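Local coordinates for protein glycosyl transferase (Staphylococcus aureus, PDB 5U02) that belongs to the TarS-type glycosyltransferases and here comprises a helical linker followed by two immunoglobulin-like beta domains in a three-chain assembly, at residues 145-149 with 299-303; 149-155 with 194-200; 168-172 with 183-187; 204-208 with 246-250; 213-217 with 227-231. The contacts are given in a common frame with arbitrary orientation. Residues are numbered along the deposited sequence.

Interaction 1. Residues 145-149 with 299-303; sequences KFDNH and YVFEE
Strand 138-146 ends within residues 145-149: Lys-145 and Phe-146 are extended, and at Asn-148 (phi/psi -73/2) the chain turns. Residues 299-303 stay extended without forming regular structure, and the CA atoms of the two segments come nearest at Asp-147 and Phe-301, 4.8 Å apart. Asp-147, chi1 near +51°, closes an Asx turn by accepting from the backbone, His-149 N to Asp-147 OD1 being 2.7 Å; a short carboxylate suits this tight turn. The one clear hydrogen bond between the segments runs from Glu-302 N to Asn-148 OD1 at 2.8 Å, a side-chain amide oxygen accepting from a main-chain NH; Asn-148 ND2 is held by Tyr-353 and Thr-348. Val-300 lays CG2 over the Phe-146 ring face, 3.8 Å from its centroid, a CH-pi contact between two buried apolar side chains. Glu-302 CD lies 3.6 Å from His-149 CB, and the Glu-302 carboxylate is fixed by His-350 and Thr-348. The contact thus joins the two beta domains, with strands 245-249 and 313-323 packing around Phe-146, Val-300 and Phe-301.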
# COMPACT_ATOMS: atom_id res chain seq x y z
N LYS A 145 -13.51 14.44 7.66
CA LYS A 145 -13.33 15.81 7.20
C LYS A 145 -13.15 15.81 5.69
O LYS A 145 -12.65 14.84 5.11
CB LYS A 145 -12.12 16.48 7.86
CG LYS A 145 -12.01 16.28 9.37
CD LYS A 145 -13.08 17.04 10.12
CE LYS A 145 -12.72 17.15 11.60
NZ LYS A 145 -13.83 17.71 12.42
N PHE A 146 -13.52 16.92 5.05
CA PHE A 146 -13.37 17.00 3.61
C PHE A 146 -13.40 18.46 3.16
O PHE A 146 -13.85 19.35 3.89
CB PHE A 146 -14.44 16.19 2.87
CG PHE A 146 -15.82 16.81 2.89
CD1 PHE A 146 -16.53 16.93 4.07
CD2 PHE A 146 -16.41 17.23 1.72
CE1 PHE A 146 -17.81 17.48 4.08
CE2 PHE A 146 -17.68 17.79 1.72
CZ PHE A 146 -18.38 17.92 2.91
N ASP A 147 -12.87 18.68 1.96
CA ASP A 147 -12.91 19.97 1.29
C ASP A 147 -12.87 19.69 -0.21
O ASP A 147 -13.04 18.54 -0.65
CB ASP A 147 -11.76 20.87 1.77
CG ASP A 147 -10.41 20.18 1.70
OD1 ASP A 147 -10.10 19.54 0.67
OD2 ASP A 147 -9.64 20.28 2.69
N ASN A 148 -12.64 20.73 -1.01
CA ASN A 148 -12.60 20.57 -2.47
C ASN A 148 -11.33 19.86 -2.95
O ASN A 148 -11.16 19.68 -4.16
CB ASN A 148 -12.70 21.93 -3.16
CG ASN A 148 -11.51 22.81 -2.89
OD1 ASN A 148 -11.17 23.09 -1.74
ND2 ASN A 148 -10.84 23.24 -3.96
N HIS A 149 -10.46 19.44 -2.04
CA HIS A 149 -9.18 18.84 -2.38
C HIS A 149 -9.05 17.39 -1.94
O HIS A 149 -8.51 16.57 -2.70
CB HIS A 149 -8.04 19.69 -1.78
CG HIS A 149 -6.70 19.04 -1.80
ND1 HIS A 149 -6.06 18.61 -0.65
CD2 HIS A 149 -5.89 18.70 -2.83
CE1 HIS A 149 -4.90 18.06 -0.98
NE2 HIS A 149 -4.77 18.11 -2.29
N TYR A 299 -20.46 24.92 1.14
CA TYR A 299 -19.36 24.35 0.38
C TYR A 299 -18.07 24.58 1.15
O TYR A 299 -17.77 25.71 1.54
CB TYR A 299 -19.26 24.98 -1.01
CG TYR A 299 -20.23 24.39 -2.01
CD1 TYR A 299 -21.54 24.85 -2.11
CD2 TYR A 299 -19.83 23.37 -2.86
CE1 TYR A 299 -22.42 24.31 -3.02
CE2 TYR A 299 -20.70 22.82 -3.78
CZ TYR A 299 -22.00 23.29 -3.85
OH TYR A 299 -22.87 22.74 -4.76
N VAL A 300 -17.31 23.51 1.37
CA VAL A 300 -16.08 23.57 2.13
C VAL A 300 -14.91 23.58 1.16
O VAL A 300 -14.83 22.73 0.26
CB VAL A 300 -15.96 22.40 3.13
CG1 VAL A 300 -16.77 22.70 4.38
CG2 VAL A 300 -16.43 21.10 2.48
N PHE A 301 -14.00 24.54 1.34
CA PHE A 301 -12.80 24.66 0.53
C PHE A 301 -11.58 24.53 1.43
O PHE A 301 -11.63 24.86 2.62
CB PHE A 301 -12.76 25.99 -0.23
CG PHE A 301 -13.82 26.12 -1.30
CD1 PHE A 301 -15.11 26.50 -0.98
CD2 PHE A 301 -13.51 25.84 -2.63
CE1 PHE A 301 -16.08 26.61 -1.97
CE2 PHE A 301 -14.47 25.94 -3.61
CZ PHE A 301 -15.76 26.33 -3.28
N GLU A 302 -10.48 24.05 0.85
CA GLU A 302 -9.24 23.95 1.59
C GLU A 302 -8.71 25.34 1.91
O GLU A 302 -8.64 26.21 1.04
CB GLU A 302 -8.20 23.16 0.79
CG GLU A 302 -8.12 23.54 -0.68
CD GLU A 302 -6.86 23.02 -1.36
OE1 GLU A 302 -6.74 23.21 -2.59
OE2 GLU A 302 -5.98 22.45 -0.68
N GLU A 303 -8.34 25.56 3.17
CA GLU A 303 -7.81 26.85 3.56
C GLU A 303 -6.35 26.96 3.17
O GLU A 303 -5.63 25.97 3.05
CB GLU A 303 -7.99 27.06 5.07
CG GLU A 303 -9.45 27.12 5.51
CD GLU A 303 -9.61 27.58 6.95
OE1 GLU A 303 -8.92 27.03 7.83
OE2 GLU A 303 -10.40 28.51 7.19

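Interaction 2. Residues 149-155 with 194-200; sequences HKIVTEL and YRFNIML
Strands 150-155 and 194-199 run antiparallel, their axes 4.6 Å apart at 165°, with Ile-151 opposite Ile-198, Thr-153 opposite Phe-196 and Leu-155 opposite Tyr-194 as hydrogen-bonded pairs. Each pair is closed by two backbone bonds: Ile-151 N to Ile-198 O 2.9 Å and Ile-198 N to Ile-151 O 2.7 Å; Thr-153 N to Phe-196 O 3.1 Å and Phe-196 N to Thr-153 O 2.9 Å; Leu-155 N to Tyr-194 O and Tyr-194 N to Leu-155 O, both 2.8 Å. Leu-200 N reaches His-149 O at 3.2 Å, where Met-199 occupies the N-cap position before helix 200-203. Beta-branched and aromatic residues suit the buried face of Ile-151, Thr-153, Phe-196 and Ile-198, where Thr-153 OG1 bonds Ala-143 O. The other face is mixed, Val-152 and Met-199 lying among polar residues: Lys-150, Glu-154 and Asn-197 pair respectively with Glu-201, Tyr-206 and Asp-202 of the second subunit, while Glu-154 OE2 and Arg-195 NH2, 4.2 Å apart, fall short of a salt bridge. Strands 138-146 and 181-190 flank the pair; strand 168-175 packs against its apolar face.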
# COMPACT_ATOMS: atom_id res chain seq x y z
N HIS A 149 -10.46 19.44 -2.04
CA HIS A 149 -9.18 18.84 -2.38
C HIS A 149 -9.05 17.39 -1.94
O HIS A 149 -8.51 16.57 -2.70
CB HIS A 149 -8.04 19.69 -1.78
CG HIS A 149 -6.70 19.04 -1.80
ND1 HIS A 149 -6.06 18.61 -0.65
CD2 HIS A 149 -5.89 18.70 -2.83
CE1 HIS A 149 -4.90 18.06 -0.98
NE2 HIS A 149 -4.77 18.11 -2.29
N LYS A 150 -9.59 17.02 -0.78
CA LYS A 150 -9.51 15.64 -0.34
C LYS A 150 -10.57 15.37 0.72
O LYS A 150 -11.13 16.28 1.33
CB LYS A 150 -8.13 15.30 0.22
CG LYS A 150 -7.76 16.09 1.46
CD LYS A 150 -6.43 15.63 2.05
CE LYS A 150 -6.08 16.44 3.28
NZ LYS A 150 -4.80 15.99 3.89
N ILE A 151 -10.82 14.08 0.94
CA ILE A 151 -11.61 13.58 2.05
C ILE A 151 -10.67 12.84 2.99
O ILE A 151 -9.86 12.01 2.55
CB ILE A 151 -12.73 12.65 1.57
CG1 ILE A 151 -13.69 13.38 0.63
CG2 ILE A 151 -13.48 12.04 2.76
CD1 ILE A 151 -14.58 12.44 -0.17
N VAL A 152 -10.76 13.14 4.29
CA VAL A 152 -10.00 12.44 5.31
C VAL A 152 -11.00 11.77 6.25
O VAL A 152 -11.80 12.46 6.90
CB VAL A 152 -9.07 13.39 6.09
CG1 VAL A 152 -8.23 12.62 7.11
CG2 VAL A 152 -8.19 14.16 5.12
N THR A 153 -10.96 10.44 6.31
CA THR A 153 -11.85 9.71 7.18
C THR A 153 -11.06 8.69 7.98
O THR A 153 -10.13 8.06 7.47
CB THR A 153 -12.99 9.02 6.40
OG1 THR A 153 -13.94 8.48 7.32
CG2 THR A 153 -12.47 7.91 5.53
N GLU A 154 -11.43 8.54 9.25
CA GLU A 154 -10.81 7.60 10.16
C GLU A 154 -11.84 6.55 10.56
O GLU A 154 -12.93 6.90 11.02
CB GLU A 154 -10.26 8.32 11.40
CG GLU A 154 -9.52 7.43 12.37
CD GLU A 154 -9.15 8.17 13.64
OE1 GLU A 154 -10.06 8.41 14.47
OE2 GLU A 154 -7.96 8.52 13.80
N LEU A 155 -11.50 5.28 10.37
CA LEU A 155 -12.36 4.17 10.75
C LEU A 155 -11.67 3.39 11.85
O LEU A 155 -10.51 2.98 11.70
CB LEU A 155 -12.66 3.27 9.55
CG LEU A 155 -13.34 3.98 8.38
CD1 LEU A 155 -13.62 3.00 7.26
CD2 LEU A 155 -14.61 4.66 8.85
N TYR A 194 -7.76 3.56 11.47
CA TYR A 194 -7.30 3.51 10.09
C TYR A 194 -7.74 4.77 9.35
O TYR A 194 -8.94 5.03 9.22
CB TYR A 194 -7.82 2.24 9.41
CG TYR A 194 -7.21 0.98 9.99
CD1 TYR A 194 -7.75 0.39 11.14
CD2 TYR A 194 -6.08 0.40 9.42
CE1 TYR A 194 -7.18 -0.75 11.68
CE2 TYR A 194 -5.51 -0.73 9.95
CZ TYR A 194 -6.07 -1.31 11.08
OH TYR A 194 -5.52 -2.44 11.63
N ARG A 195 -6.76 5.53 8.85
CA ARG A 195 -6.99 6.83 8.23
C ARG A 195 -6.79 6.75 6.73
O ARG A 195 -5.76 6.25 6.26
CB ARG A 195 -6.06 7.89 8.83
CG ARG A 195 -6.04 9.21 8.07
CD ARG A 195 -5.14 10.20 8.78
NE ARG A 195 -5.67 10.52 10.10
CZ ARG A 195 -6.05 11.73 10.48
NH1 ARG A 195 -5.93 12.75 9.64
NH2 ARG A 195 -6.53 11.92 11.70
N PHE A 196 -7.76 7.27 5.97
CA PHE A 196 -7.72 7.24 4.52
C PHE A 196 -7.80 8.67 4.00
O PHE A 196 -8.73 9.41 4.35
CB PHE A 196 -8.87 6.40 3.95
CG PHE A 196 -8.81 4.95 4.34
CD1 PHE A 196 -9.34 4.51 5.55
CD2 PHE A 196 -8.20 4.03 3.51
CE1 PHE A 196 -9.28 3.17 5.91
CE2 PHE A 196 -8.13 2.69 3.85
CZ PHE A 196 -8.67 2.26 5.06
N ASN A 197 -6.82 9.06 3.18
CA ASN A 197 -6.85 10.31 2.42
C ASN A 197 -7.36 9.99 1.03
O ASN A 197 -6.68 9.31 0.25
CB ASN A 197 -5.47 10.96 2.35
CG ASN A 197 -4.90 11.30 3.71
OD1 ASN A 197 -5.63 11.65 4.63
ND2 ASN A 197 -3.59 11.18 3.85
N ILE A 198 -8.57 10.46 0.71
CA ILE A 198 -9.18 10.26 -0.60
C ILE A 198 -8.97 11.55 -1.39
O ILE A 198 -9.73 12.52 -1.23
CB ILE A 198 -10.67 9.92 -0.50
CG1 ILE A 198 -10.89 8.70 0.38
CG2 ILE A 198 -11.25 9.70 -1.87
CD1 ILE A 198 -12.33 8.57 0.80
N MET A 199 -7.96 11.56 -2.24
CA MET A 199 -7.66 12.73 -3.06
C MET A 199 -8.65 12.82 -4.22
O MET A 199 -8.73 11.90 -5.04
CB MET A 199 -6.22 12.64 -3.58
CG MET A 199 -5.24 12.17 -2.53
SD MET A 199 -5.29 13.22 -1.07
CE MET A 199 -4.55 14.70 -1.72
N LEU A 200 -9.39 13.92 -4.29
CA LEU A 200 -10.42 14.06 -5.31
C LEU A 200 -9.84 14.08 -6.72
O LEU A 200 -10.52 13.68 -7.67
CB LEU A 200 -11.26 15.31 -5.06
CG LEU A 200 -11.83 15.45 -3.65
CD1 LEU A 200 -12.55 16.76 -3.50
CD2 LEU A 200 -12.75 14.31 -3.32

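Interaction 3. Residues 168-172 with 183-187; sequences DVRLK and YVPLS
Strand 168-172 and strand 183-185, arms of one beta hairpin, approach antiparallel but strongly splayed, their axes 4.6 Å apart and 136° between directions. Backbone hydrogen bonding is centred on the hydrogen-bonded pair Leu-171 and Val-184: Leu-171 N to Val-184 O is 3.0 Å and Val-184 N to Leu-171 O 2.8 Å. Lys-172 then faces Tyr-183 as a non-hydrogen-bonded pair, CA atoms 4.7 Å apart. Beyond Pro-185, which has no amide hydrogen to give, one water bridges the widening gap, donating to Val-169 O and accepting from Leu-186 N, both at 3.0 Å. Apolar contacts are modest: Leu-171 CB to Val-184 CB and Val-169 CG2 to Leu-186 CD2, each 4.1 Å. The aromatic contact is a cation-pi stack: the Arg-170 guanidinium lies flat on Tyr-183, planes at 6° and Arg-170 CZ 4.0 Å from the Tyr-183 ring centroid. Arg-170 (chi1 m, chi2 t, chi3 m) folds back over the ring, while extended Lys-172 brings CE to 3.3 Å from Tyr-183 OH and ends on Glu-227. Stacking uses one face of the guanidinium, so its nitrogens can also form salt bridges with Glu-218 and with Glu-164 of the third subunit; the hairpin's polar face thereby contributes to the subunit interface.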
# COMPACT_ATOMS: atom_id res chain seq x y z
N ASP A 168 -5.31 -6.96 6.06
CA ASP A 168 -5.23 -5.74 5.28
C ASP A 168 -6.59 -5.08 5.22
O ASP A 168 -7.63 -5.75 5.31
CB ASP A 168 -4.73 -6.01 3.85
CG ASP A 168 -3.36 -6.67 3.83
OD1 ASP A 168 -2.62 -6.57 4.83
OD2 ASP A 168 -3.03 -7.29 2.80
N VAL A 169 -6.60 -3.75 5.09
CA VAL A 169 -7.83 -2.98 4.99
C VAL A 169 -7.71 -2.00 3.83
O VAL A 169 -6.63 -1.46 3.57
CB VAL A 169 -8.16 -2.23 6.31
CG1 VAL A 169 -8.17 -3.20 7.49
CG2 VAL A 169 -7.19 -1.10 6.56
N ARG A 170 -8.82 -1.81 3.12
CA ARG A 170 -8.94 -0.79 2.10
C ARG A 170 -10.28 -0.11 2.26
O ARG A 170 -11.23 -0.70 2.80
CB ARG A 170 -8.83 -1.36 0.67
CG ARG A 170 -7.56 -2.13 0.39
CD ARG A 170 -7.38 -2.36 -1.11
NE ARG A 170 -8.33 -3.31 -1.68
CZ ARG A 170 -8.43 -3.57 -2.98
NH1 ARG A 170 -7.64 -2.94 -3.84
NH2 ARG A 170 -9.31 -4.45 -3.42
N LEU A 171 -10.37 1.13 1.81
CA LEU A 171 -11.65 1.84 1.78
C LEU A 171 -12.31 1.58 0.43
O LEU A 171 -11.68 1.76 -0.62
CB LEU A 171 -11.45 3.33 2.01
CG LEU A 171 -12.75 4.10 2.29
CD1 LEU A 171 -13.45 3.47 3.47
CD2 LEU A 171 -12.45 5.55 2.59
N LYS A 172 -13.57 1.17 0.45
CA LYS A 172 -14.28 0.78 -0.75
C LYS A 172 -15.44 1.74 -1.00
O LYS A 172 -16.28 1.94 -0.13
CB LYS A 172 -14.80 -0.65 -0.65
CG LYS A 172 -15.53 -1.14 -1.87
CD LYS A 172 -15.99 -2.58 -1.66
CE LYS A 172 -16.72 -3.12 -2.86
NZ LYS A 172 -17.20 -4.49 -2.58
N TYR A 183 -11.36 1.69 -4.80
CA TYR A 183 -10.62 1.24 -3.63
C TYR A 183 -9.52 2.24 -3.33
O TYR A 183 -8.73 2.58 -4.21
CB TYR A 183 -10.03 -0.15 -3.85
CG TYR A 183 -11.06 -1.25 -3.95
CD1 TYR A 183 -11.61 -1.82 -2.80
CD2 TYR A 183 -11.49 -1.72 -5.18
CE1 TYR A 183 -12.56 -2.83 -2.89
CE2 TYR A 183 -12.43 -2.73 -5.28
CZ TYR A 183 -12.96 -3.28 -4.13
OH TYR A 183 -13.91 -4.27 -4.24
N VAL A 184 -9.48 2.71 -2.09
CA VAL A 184 -8.52 3.70 -1.62
C VAL A 184 -7.58 3.02 -0.63
O VAL A 184 -8.05 2.45 0.36
CB VAL A 184 -9.21 4.91 -0.98
CG1 VAL A 184 -8.17 5.96 -0.61
CG2 VAL A 184 -10.26 5.48 -1.90
N PRO A 185 -6.27 3.05 -0.85
CA PRO A 185 -5.34 2.42 0.09
C PRO A 185 -5.29 3.16 1.42
O PRO A 185 -5.62 4.34 1.53
CB PRO A 185 -3.99 2.50 -0.63
CG PRO A 185 -4.17 3.55 -1.68
CD PRO A 185 -5.60 3.52 -2.08
N LEU A 186 -4.86 2.43 2.44
CA LEU A 186 -4.65 3.01 3.76
C LEU A 186 -3.52 4.03 3.73
O LEU A 186 -2.47 3.78 3.14
CB LEU A 186 -4.34 1.90 4.76
CG LEU A 186 -4.11 2.26 6.23
CD1 LEU A 186 -5.36 2.84 6.83
CD2 LEU A 186 -3.66 1.03 6.99
N SER A 187 -3.74 5.19 4.36
CA SER A 187 -2.72 6.23 4.39
C SER A 187 -1.82 6.10 5.61
O SER A 187 -0.61 6.32 5.51
CB SER A 187 -3.37 7.62 4.39
OG SER A 187 -4.09 7.84 3.18
O HOH W 1 -4.37 -0.48 1.78

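Interaction 4. Residues 204-208 with 246-250; sequences KAYLP and LIHLN
The turn after helix 200-203 meets strand 245-249 through side chains; the backbones stay well apart, Lys-204 and Leu-249 being the nearest pair with CA atoms 7.2 Å from each other. Lys-204 comes first, its CB pointing toward the strand. Its chi1 of -102° lies between wells and chi3 is m, a bent path that brings CD to 3.6 Å from Ile-247 CG2 while NZ donates to His-248 O at 2.8 Å. A long, flexible lysine suits this place because its methylenes can cover an isoleucine and its ammonium can still reach a strand carbonyl. Ala-205 and Tyr-206 turn away, toward the third subunit, where Tyr-206 bonds Glu-154 of that chain. The chain then enters a 3-10 segment: Leu-207, chi1 m and chi2 t, sets CD1 3.9 Å from Ile-247 CD1, beside Phe-271 of strand 267-274. Pro-208, whose ring fits the tight turn, places CG 3.3 Å from Leu-249 CD2. Ile-247 and Leu-249 alternate with His-248, whose CB points away and whose ND1 hydrogen-bonds Asp-252 O. The turn is thus docked on the face of the strand that carries Ile-247 and Leu-249, by apolar contacts and a charged donor on a main-chain oxygen, with no backbone pairing to fix a strand register.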
# COMPACT_ATOMS: atom_id res chain seq x y z
N LYS A 204 -11.72 11.85 -9.38
CA LYS A 204 -12.54 12.69 -10.25
C LYS A 204 -12.93 11.97 -11.53
O LYS A 204 -14.06 12.11 -12.01
CB LYS A 204 -11.80 13.98 -10.59
CG LYS A 204 -12.25 15.19 -9.81
CD LYS A 204 -12.07 16.47 -10.61
CE LYS A 204 -10.68 16.59 -11.21
NZ LYS A 204 -10.44 17.98 -11.70
N ALA A 205 -12.00 11.21 -12.12
CA ALA A 205 -12.27 10.57 -13.40
C ALA A 205 -13.29 9.45 -13.29
O ALA A 205 -13.94 9.12 -14.29
CB ALA A 205 -10.97 10.04 -14.00
N TYR A 206 -13.45 8.86 -12.10
CA TYR A 206 -14.31 7.69 -11.93
C TYR A 206 -15.67 8.03 -11.33
O TYR A 206 -16.63 7.28 -11.56
CB TYR A 206 -13.60 6.65 -11.04
CG TYR A 206 -12.20 6.35 -11.51
CD1 TYR A 206 -11.96 5.83 -12.78
CD2 TYR A 206 -11.10 6.57 -10.69
CE1 TYR A 206 -10.68 5.54 -13.21
CE2 TYR A 206 -9.81 6.29 -11.11
CZ TYR A 206 -9.61 5.78 -12.38
OH TYR A 206 -8.34 5.49 -12.81
N LEU A 207 -15.78 9.14 -10.60
CA LEU A 207 -17.05 9.53 -9.99
C LEU A 207 -18.21 9.71 -10.97
O LEU A 207 -19.34 9.34 -10.60
CB LEU A 207 -16.85 10.82 -9.19
CG LEU A 207 -16.25 10.72 -7.79
CD1 LEU A 207 -15.85 12.11 -7.31
CD2 LEU A 207 -17.25 10.09 -6.85
N PRO A 208 -18.05 10.29 -12.17
CA PRO A 208 -19.22 10.55 -13.02
C PRO A 208 -20.00 9.32 -13.42
O PRO A 208 -21.12 9.46 -13.93
CB PRO A 208 -18.62 11.23 -14.26
CG PRO A 208 -17.32 11.72 -13.84
CD PRO A 208 -16.81 10.82 -12.78
N LEU A 246 -16.95 21.32 -4.04
CA LEU A 246 -17.04 21.68 -5.45
C LEU A 246 -16.00 20.91 -6.25
O LEU A 246 -14.82 20.89 -5.89
CB LEU A 246 -16.85 23.18 -5.64
CG LEU A 246 -17.00 23.73 -7.05
CD1 LEU A 246 -18.44 23.62 -7.53
CD2 LEU A 246 -16.52 25.18 -7.11
N ILE A 247 -16.44 20.30 -7.35
CA ILE A 247 -15.58 19.52 -8.23
C ILE A 247 -15.71 20.08 -9.64
O ILE A 247 -16.82 20.43 -10.07
CB ILE A 247 -15.95 18.02 -8.19
CG1 ILE A 247 -15.49 17.41 -6.85
CG2 ILE A 247 -15.36 17.26 -9.38
CD1 ILE A 247 -15.92 15.97 -6.65
N HIS A 248 -14.59 20.19 -10.35
CA HIS A 248 -14.54 20.72 -11.71
C HIS A 248 -14.01 19.64 -12.63
O HIS A 248 -12.92 19.09 -12.40
CB HIS A 248 -13.65 21.96 -11.79
CG HIS A 248 -13.72 22.67 -13.11
ND1 HIS A 248 -14.89 22.86 -13.80
CD2 HIS A 248 -12.75 23.27 -13.85
CE1 HIS A 248 -14.65 23.53 -14.91
NE2 HIS A 248 -13.35 23.79 -14.97
N LEU A 249 -14.75 19.36 -13.70
CA LEU A 249 -14.45 18.19 -14.51
C LEU A 249 -14.92 18.45 -15.93
O LEU A 249 -16.12 18.56 -16.17
CB LEU A 249 -15.12 16.96 -13.92
CG LEU A 249 -14.89 15.63 -14.60
CD1 LEU A 249 -13.42 15.28 -14.61
CD2 LEU A 249 -15.66 14.62 -13.84
N ASN A 250 -13.97 18.54 -16.87
CA ASN A 250 -14.25 18.74 -18.28
C ASN A 250 -15.22 19.91 -18.49
O ASN A 250 -16.33 19.75 -19.01
CB ASN A 250 -14.80 17.46 -18.92
CG ASN A 250 -13.70 16.47 -19.27
OD1 ASN A 250 -13.41 15.54 -18.52
ND2 ASN A 250 -13.08 16.67 -20.43

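Interaction 5. Residues 213-217 with 227-231; sequences WDVFL and EVRVG
Asp-214 and Arg-229 form a salt bridge, Asp-214 OD1 to Arg-229 NH2 3.0 Å; both charges have further partners, Asp-214 in Arg-176 and Ser-268, Arg-229 in Ile-267 O. Arg-229 NH1 also gives a weak hydrogen bond to Val-215 O at 2.9 Å. The backbone pairs antiparallel, Leu-217 N to Val-228 O 2.8 Å and Val-228 N to Leu-217 O 3.0 Å, then loosens toward Val-230 N to Val-215 O, a weak bond of 3.3 Å. This is the beta hairpin of strands 212-221 and 224-229 in the E-set-type domain, its short axes 4.6 Å apart at 131°. Phe-216 and Arg-229 form the non-hydrogen-bonded pair, CA atoms 4.4 Å apart. With chi2 near 91°, Arg-229 bends so that CD sits 3.7 Å from the Phe-216 ring centroid, a CH-pi contact, while Glu-227, bound to Lys-172, lies over the opposite face. Valine and leucine suit the buried side: Val-215 CG1 meets Val-230 CG2 at 3.5 Å, and Leu-217 CB meets Val-230 CG1 at 3.9 Å, beside Val-139 and Leu-155.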
# COMPACT_ATOMS: atom_id res chain seq x y z
N TRP A 213 -22.54 6.62 -4.29
CA TRP A 213 -21.38 5.82 -3.93
C TRP A 213 -21.48 5.51 -2.44
O TRP A 213 -21.41 6.42 -1.61
CB TRP A 213 -20.08 6.55 -4.25
CG TRP A 213 -19.89 6.85 -5.72
CD1 TRP A 213 -20.32 7.96 -6.39
CD2 TRP A 213 -19.24 6.02 -6.69
NE1 TRP A 213 -19.97 7.87 -7.72
CE2 TRP A 213 -19.31 6.69 -7.92
CE3 TRP A 213 -18.61 4.77 -6.63
CZ2 TRP A 213 -18.76 6.16 -9.09
CZ3 TRP A 213 -18.07 4.25 -7.80
CH2 TRP A 213 -18.15 4.94 -9.01
N ASP A 214 -21.65 4.23 -2.11
CA ASP A 214 -21.75 3.82 -0.72
C ASP A 214 -20.37 3.44 -0.20
O ASP A 214 -19.53 2.92 -0.94
CB ASP A 214 -22.73 2.65 -0.57
CG ASP A 214 -24.11 2.95 -1.16
OD1 ASP A 214 -24.77 3.88 -0.65
OD2 ASP A 214 -24.57 2.21 -2.06
N VAL A 215 -20.13 3.75 1.08
CA VAL A 215 -18.80 3.58 1.68
C VAL A 215 -18.76 2.25 2.43
O VAL A 215 -19.61 1.99 3.29
CB VAL A 215 -18.46 4.75 2.62
CG1 VAL A 215 -17.03 4.63 3.12
CG2 VAL A 215 -18.67 6.08 1.90
N PHE A 216 -17.79 1.41 2.08
CA PHE A 216 -17.50 0.17 2.79
C PHE A 216 -16.05 0.17 3.26
O PHE A 216 -15.19 0.86 2.70
CB PHE A 216 -17.72 -1.06 1.89
CG PHE A 216 -19.15 -1.30 1.49
CD1 PHE A 216 -19.75 -0.52 0.52
CD2 PHE A 216 -19.87 -2.35 2.04
CE1 PHE A 216 -21.06 -0.75 0.14
CE2 PHE A 216 -21.19 -2.58 1.66
CZ PHE A 216 -21.78 -1.79 0.70
N LEU A 217 -15.78 -0.63 4.29
CA LEU A 217 -14.42 -0.98 4.66
C LEU A 217 -14.20 -2.45 4.32
O LEU A 217 -14.92 -3.32 4.83
CB LEU A 217 -14.16 -0.75 6.15
CG LEU A 217 -12.73 -1.12 6.57
CD1 LEU A 217 -11.74 -0.08 6.07
CD2 LEU A 217 -12.60 -1.30 8.07
N GLU A 227 -16.86 -7.42 3.93
CA GLU A 227 -17.36 -6.15 3.42
C GLU A 227 -18.19 -5.53 4.53
O GLU A 227 -19.28 -6.01 4.85
CB GLU A 227 -18.19 -6.37 2.15
CG GLU A 227 -18.13 -5.22 1.15
CD GLU A 227 -19.19 -5.34 0.07
OE1 GLU A 227 -19.17 -4.54 -0.89
OE2 GLU A 227 -20.06 -6.23 0.19
N VAL A 228 -17.67 -4.47 5.15
CA VAL A 228 -18.34 -3.84 6.28
C VAL A 228 -18.85 -2.48 5.83
O VAL A 228 -18.06 -1.59 5.50
CB VAL A 228 -17.42 -3.70 7.50
CG1 VAL A 228 -18.18 -3.01 8.64
CG2 VAL A 228 -16.93 -5.07 7.94
N ARG A 229 -20.18 -2.32 5.80
CA ARG A 229 -20.79 -1.04 5.50
C ARG A 229 -20.63 -0.12 6.70
O ARG A 229 -20.85 -0.53 7.84
CB ARG A 229 -22.27 -1.23 5.14
CG ARG A 229 -23.02 0.04 4.75
CD ARG A 229 -22.94 0.23 3.25
NE ARG A 229 -23.81 1.28 2.75
CZ ARG A 229 -23.51 2.57 2.80
NH1 ARG A 229 -22.37 2.98 3.34
NH2 ARG A 229 -24.36 3.49 2.32
N VAL A 230 -20.20 1.12 6.45
CA VAL A 230 -19.77 1.99 7.54
C VAL A 230 -20.64 3.24 7.59
O VAL A 230 -21.23 3.67 6.60
CB VAL A 230 -18.28 2.38 7.41
CG1 VAL A 230 -17.40 1.14 7.38
CG2 VAL A 230 -18.05 3.23 6.18
N GLY A 231 -20.71 3.82 8.79
CA GLY A 231 -21.39 5.09 8.99
C GLY A 231 -22.38 5.08 10.13
O GLY A 231 -22.54 6.09 10.82

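How the interactions relate
Interactions 2, 3 and 5 pair neighbouring strands of the first beta domain, and their apolar faces share its interior: Leu-217 of interaction 5 touches Leu-155 and Phe-196 of interaction 2, and Phe-196 packs on Leu-171 of interaction 3. Backbone bonding is regular in 2 and becomes patchier in 3 and 5, where a water bridge (3) and a weak bond from an arginine to a main-chain oxygen (5) supplement it; the salt bridge of Lys-172 with Glu-227 ties 3 to 5. Interactions 1 and 5 are buried, whereas 2, 3 and 4 also present residues to other subunits. Interactions 1 and 4 rely on loops: 1 crosses between domains, 4 stays within the first, and both meet at Leu-246. Interaction 1 shares His-149 with interaction 2.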